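Long-range contact in omega transaminase (Pseudomonas sp., PDB 5LHA), which probably transfers amino groups between amines and carbonyl compounds, carrying the group on a pyridoxal phosphate cofactor, held here in its aminated form: residues G124-E129 and G159-G164. Residues are numbered along the deposited sequence; the frame is centred on the assembly and turned at random.
With PMP (4'-deoxy-4'-aminopyridoxal-5'-phosphate), chain E.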
# COMPACT_ATOMS: atom_id res chain seq x y z
N GLY A 124 -15.96 12.06 16.06
CA GLY A 124 -16.31 10.77 15.47
C GLY A 124 -15.21 10.17 14.61
O GLY A 124 -15.00 8.95 14.63
N SER A 125 -14.52 11.00 13.82
CA SER A 125 -13.39 10.51 13.04
C SER A 125 -12.29 9.99 13.95
O SER A 125 -11.63 9.00 13.61
CB SER A 125 -12.85 11.62 12.15
OG SER A 125 -13.83 12.07 11.25
N ASP A 126 -12.05 10.66 15.08
CA ASP A 126 -11.13 10.13 16.08
C ASP A 126 -11.57 8.75 16.54
O ASP A 126 -10.74 7.84 16.70
CB ASP A 126 -11.04 11.04 17.31
CG ASP A 126 -10.57 12.43 17.00
OD1 ASP A 126 -10.40 12.78 15.82
OD2 ASP A 126 -10.35 13.17 17.99
N ALA A 127 -12.85 8.61 16.87
CA ALA A 127 -13.35 7.33 17.38
C ALA A 127 -13.18 6.23 16.35
O ALA A 127 -12.83 5.10 16.69
CB ALA A 127 -14.81 7.47 17.79
N VAL A 128 -13.40 6.57 15.08
CA VAL A 128 -13.23 5.59 14.00
C VAL A 128 -11.76 5.27 13.80
O VAL A 128 -11.36 4.10 13.75
CB VAL A 128 -13.90 6.11 12.72
CG1 VAL A 128 -13.49 5.26 11.53
CG2 VAL A 128 -15.42 6.13 12.89
N GLU A 129 -10.92 6.31 13.66
CA GLU A 129 -9.48 6.10 13.54
C GLU A 129 -8.96 5.22 14.67
O GLU A 129 -8.12 4.34 14.45
CB GLU A 129 -8.75 7.44 13.51
CG GLU A 129 -7.39 7.38 12.82
CD GLU A 129 -7.50 7.32 11.30
OE1 GLU A 129 -8.61 7.10 10.79
OE2 GLU A 129 -6.47 7.48 10.60
N GLY A 159 -16.00 9.32 8.85
CA GLY A 159 -15.08 10.42 9.11
C GLY A 159 -14.02 10.60 8.04
O GLY A 159 -13.99 9.93 7.01
N VAL A 160 -13.09 11.52 8.33
CA VAL A 160 -12.17 12.02 7.30
C VAL A 160 -10.71 12.01 7.73
O VAL A 160 -9.86 12.60 7.06
CB VAL A 160 -12.56 13.44 6.85
CG1 VAL A 160 -13.94 13.46 6.24
CG2 VAL A 160 -12.48 14.40 8.02
N HIS A 161 -10.38 11.32 8.83
CA HIS A 161 -9.00 10.94 9.01
C HIS A 161 -8.68 9.87 7.97
O HIS A 161 -9.58 9.26 7.39
CB HIS A 161 -8.74 10.43 10.44
CG HIS A 161 -9.03 11.44 11.51
ND1 HIS A 161 -8.86 12.80 11.34
CD2 HIS A 161 -9.48 11.28 12.78
CE1 HIS A 161 -9.19 13.43 12.45
NE2 HIS A 161 -9.58 12.54 13.34
N MET A 162 -7.39 9.64 7.71
CA MET A 162 -7.03 8.82 6.56
C MET A 162 -7.55 7.39 6.69
O MET A 162 -8.08 6.83 5.72
CB MET A 162 -5.53 8.83 6.33
CG MET A 162 -5.07 10.06 5.57
SD MET A 162 -3.33 9.99 5.11
CE MET A 162 -3.20 11.39 3.99
N GLY A 163 -7.43 6.80 7.88
CA GLY A 163 -8.01 5.49 8.12
C GLY A 163 -9.50 5.47 7.83
O GLY A 163 -9.96 4.67 7.01
N GLY A 164 -10.25 6.36 8.49
CA GLY A 164 -11.69 6.41 8.26
C GLY A 164 -12.06 6.78 6.84
O GLY A 164 -13.08 6.31 6.32
N1 PMP E . -18.99 8.37 11.43
C2 PMP E . -20.31 8.79 11.36
C2A PMP E . -21.43 7.80 11.20
C3 PMP E . -20.55 10.12 11.06
O3 PMP E . -21.79 10.52 10.62
C4 PMP E . -19.53 11.06 11.19
C4A PMP E . -19.82 12.52 10.94
N4A PMP E . -21.16 12.69 10.42
C5 PMP E . -18.24 10.65 11.55
C6 PMP E . -17.99 9.28 11.66
C5A PMP E . -17.16 11.68 11.80
O4P PMP E . -17.52 12.54 12.87
P PMP E . -16.75 13.93 13.18
O1P PMP E . -17.34 14.97 12.25
O2P PMP E . -17.02 14.31 14.62
O3P PMP E . -15.26 13.83 12.93
O HOH W 1 -12.07 8.96 10.22
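His-161 NE2 donates to Asp-126 OD1 over 2.6 Å in a nearly straight bond (170°), and with ring and carboxylate almost coplanar the acceptor lies in the ring plane. The other oxygen, OD2, takes Ser-122 N, which fixes the carboxylate's rotation. Glu-129 reaches the start of helix 162-166: its OE1 accepts Gly-164 N at 2.9 Å, and its OE2, through the syn lone pair, Gly-163 N at 3.0 Å. OE2 also accepts Met-162 N of the second subunit, so the carboxylate ties two helix starts together across the dimer interface. An alanine at Glu-129 would probably leave the amides of Gly-163 and Gly-164 without their acceptors and cut this link between subunits. Ser-125 OG, anti to its carbonyl carbon (chi1 -61°), accepts Val-160 N at 3.1 Å and donates to PMP O3P at 2.8 Å. Ser-125 CB sits over one face of the His-161 ring, a CH-pi contact 3.7 Å from the centroid. Gly-159 CA packs 3.0 Å from Ser-125 OG, where a side chain would clash, and Val-128 CG1 rests on Gly-164 CA. With Gly-124 N and Ser-125 N also binding the phosphate, this is the phosphate-binding helix N-terminus of a fold type I PLP enzyme, beside the dimer interface.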